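Local coordinates for vacuolar aminopeptidase 1 (Saccharomyces cerevisiae, PDB 5JGF) that removes N-terminal amino acids, preferably neutral or hydrophobic ones, from peptides in the vacuole as a dodecameric zinc aminopeptidase and is the major cargo of the cytoplasm-to-vacuole targeting pathway, at the zinc ion site. Coordinates in Å, arbitrary orientation; residue numbers count along the deposited sequence, not the author numbering. Chains: chain A/B, Vacuolar aminopeptidase 1.

The zinc ion site. Residues chain A 91, 93, 95, 262-263, 298-299, 344-345, 437-438; chain B 169. With ZN (zinc ion), chain C; ZN (zinc ion), chain D.
A:Asp262 holds CG anti to its backbone N (chi1 177°), and its carboxylate spans the two metals of the M18 co-catalytic dizinc centre. A:Asp262 OD1 binds ZN (chain C), A:Asp262 OD2 binds ZN (chain D) at 1.9 Å, and the ions stand 3.3 Å apart, ZN to ZN. The peptide bond leading into A:Asp263 is cis, directly behind this residue. A:His91 takes the crowded position, CG between backbone N and carbonyl carbon (chi1 68°), and directs NE2 at ZN (chain C), 2.2 Å away. Its ring is fixed from the far side, where A:His91 ND1 donates to the carbonyl O of A:Asp93 at 2.9 Å, in the ring plane but clearly bent. A:Asp263 CB covers one ring face and A:Glu298 OE1 the other, each toward the rim. A:Asp344 grips ZN (chain C) lopsidedly, OD1 at 2.1 Å and OD2 at 2.6 Å; with waters 1 and 2 they give a distorted six-coordinate shell.

ZN (chain D) is held by A:Glu299 OE2, whose chain bends at chi2 (-65°), and by A:His438 NE2, with A:Glu299 OE1 a looser contact. Water 1 bridges the metals and lies 2.6 Å from A:Glu298 OE1, a carboxylate oxygen that stays off both zincs. In this family that glutamate is the general base and the bridging water the expected nucleophile; two zincs would probably make the water more acidic. The A:Asp93 carboxylate sets both glutamates from the second shell: OD1 accepts A:Glu299 N through its syn lone pair, while A:Glu298 N meets OD2 from above the plane.

B:His169 enters from the neighbouring subunit of the homododecamer, its CE1 centred over one face of the A:His438 ring, 3.3 Å from A:His438 ND1, the side chains crossing at about a right angle and the ring planes tilted but not perpendicular. It probably contacts the substrate, so each active site would need a residue lent by the neighbour. A:Leu95 CD1 caps the opposite face of A:His438.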
loop_
_atom_site.group_PDB
_atom_site.type_symbol
_atom_site.label_atom_id
_atom_site.label_comp_id
_atom_site.label_asym_id
_atom_site.label_seq_id
_atom_site.Cartn_x
_atom_site.Cartn_y
_atom_site.Cartn_z
ATOM N N HIS A 91 40.813 18.596 13.000
ATOM C CA HIS A 91 39.979 18.567 14.195
ATOM C C HIS A 91 40.379 17.432 15.122
ATOM O O HIS A 91 40.794 16.360 14.676
ATOM C CB HIS A 91 38.471 18.535 13.841
ATOM C CG HIS A 91 37.992 17.269 13.197
ATOM N ND1 HIS A 91 37.523 16.196 13.925
ATOM C CD2 HIS A 91 37.808 16.946 11.895
ATOM C CE1 HIS A 91 37.064 15.271 13.099
ATOM N NE2 HIS A 91 37.225 15.702 11.860
ATOM N N ASP A 93 38.282 16.485 17.827
ATOM C CA ASP A 93 37.129 15.834 18.431
ATOM C C ASP A 93 36.830 14.617 17.561
ATOM O O ASP A 93 37.138 14.605 16.369
ATOM C CB ASP A 93 35.905 16.763 18.481
ATOM C CG ASP A 93 35.408 17.167 17.102
ATOM O OD1 ASP A 93 34.185 17.062 16.866
ATOM O OD2 ASP A 93 36.221 17.604 16.262
ATOM N N LEU A 95 33.852 11.130 17.128
ATOM C CA LEU A 95 32.567 10.602 17.565
ATOM C C LEU A 95 32.776 9.870 18.879
ATOM O O LEU A 95 33.730 9.103 19.030
ATOM C CB LEU A 95 31.993 9.639 16.523
ATOM C CG LEU A 95 30.920 10.225 15.600
ATOM C CD1 LEU A 95 31.470 11.442 14.869
ATOM C CD2 LEU A 95 30.462 9.154 14.614
ATOM N N ASP A 262 39.319 9.481 12.703
ATOM C CA ASP A 262 38.779 10.735 12.211
ATOM C C ASP A 262 38.591 11.699 13.408
ATOM O O ASP A 262 37.747 11.437 14.261
ATOM C CB ASP A 262 37.405 10.444 11.557
ATOM C CG ASP A 262 36.694 11.694 11.059
ATOM O OD1 ASP A 262 37.311 12.767 11.030
ATOM O OD2 ASP A 262 35.508 11.625 10.661
ATOM N N ASP A 263 39.397 12.755 13.541
ATOM C CA ASP A 263 40.459 13.146 12.605
ATOM C C ASP A 263 41.823 13.226 13.344
ATOM O O ASP A 263 42.682 14.034 12.999
ATOM C CB ASP A 263 40.067 14.498 11.978
ATOM C CG ASP A 263 41.073 15.027 10.960
ATOM O OD1 ASP A 263 41.678 14.236 10.204
ATOM O OD2 ASP A 263 41.251 16.261 10.884
ATOM N N GLU A 298 34.128 19.603 15.178
ATOM C CA GLU A 298 33.896 19.525 13.736
ATOM C C GLU A 298 32.753 18.541 13.475
ATOM O O GLU A 298 31.956 18.722 12.546
ATOM C CB GLU A 298 35.158 19.047 13.007
ATOM C CG GLU A 298 35.063 19.007 11.473
ATOM C CD GLU A 298 34.221 17.854 10.939
ATOM O OE1 GLU A 298 34.177 16.783 11.584
ATOM O OE2 GLU A 298 33.614 18.011 9.855
ATOM N N GLU A 299 32.672 17.508 14.308
ATOM C CA GLU A 299 31.650 16.480 14.154
ATOM C C GLU A 299 30.237 16.976 14.452
ATOM O O GLU A 299 29.266 16.267 14.186
ATOM C CB GLU A 299 31.989 15.261 15.026
ATOM C CG GLU A 299 33.320 14.572 14.657
ATOM C CD GLU A 299 33.315 13.939 13.270
ATOM O OE1 GLU A 299 32.362 14.184 12.498
ATOM O OE2 GLU A 299 34.268 13.199 12.945
ATOM N N ASP A 344 41.585 16.679 6.836
ATOM C CA ASP A 344 40.572 15.848 7.467
ATOM C C ASP A 344 40.580 14.539 6.690
ATOM O O ASP A 344 40.662 14.538 5.460
ATOM C CB ASP A 344 39.190 16.509 7.383
ATOM C CG ASP A 344 38.211 15.938 8.396
ATOM O OD1 ASP A 344 38.544 14.911 9.027
ATOM O OD2 ASP A 344 37.114 16.512 8.562
ATOM N N VAL A 345 40.519 13.424 7.407
ATOM C CA VAL A 345 40.536 12.122 6.760
ATOM C C VAL A 345 39.428 12.001 5.717
ATOM O O VAL A 345 38.344 12.561 5.879
ATOM C CB VAL A 345 40.372 10.981 7.797
ATOM C CG1 VAL A 345 41.573 10.956 8.743
ATOM C CG2 VAL A 345 39.083 11.173 8.588
ATOM N N MET A 437 35.087 5.156 8.205
ATOM C CA MET A 437 35.051 6.419 8.925
ATOM C C MET A 437 33.790 6.441 9.793
ATOM O O MET A 437 32.721 6.003 9.362
ATOM C CB MET A 437 35.031 7.587 7.935
ATOM C CG MET A 437 35.408 8.927 8.541
ATOM S SD MET A 437 35.288 10.254 7.326
ATOM C CE MET A 437 36.564 9.758 6.178
ATOM N N HIS A 438 33.941 6.941 11.017
ATOM C CA HIS A 438 32.869 7.053 12.006
ATOM C C HIS A 438 32.469 5.755 12.705
ATOM O O HIS A 438 31.531 5.737 13.501
ATOM C CB HIS A 438 31.637 7.745 11.413
ATOM C CG HIS A 438 31.819 9.220 11.220
ATOM N ND1 HIS A 438 30.774 10.072 10.929
ATOM C CD2 HIS A 438 32.929 9.995 11.283
ATOM C CE1 HIS A 438 31.232 11.307 10.826
ATOM N NE2 HIS A 438 32.536 11.288 11.037
ATOM N N HIS B 169 28.639 8.276 5.664
ATOM C CA HIS B 169 28.642 9.437 4.779
ATOM C C HIS B 169 28.019 9.128 3.423
ATOM O O HIS B 169 27.465 10.011 2.768
ATOM C CB HIS B 169 30.079 9.929 4.554
ATOM C CG HIS B 169 30.811 10.262 5.815
ATOM N ND1 HIS B 169 31.077 9.325 6.791
ATOM C CD2 HIS B 169 31.319 11.433 6.268
ATOM C CE1 HIS B 169 31.717 9.905 7.791
ATOM N NE2 HIS B 169 31.876 11.183 7.499
HETATM ZN ZN ZN C . 36.790 14.479 10.114
HETATM ZN ZN ZN D . 34.010 12.824 10.981
HETATM O O HOH W 1 34.641 14.546 10.268
HETATM O O HOH W 2 36.371 13.346 8.140
#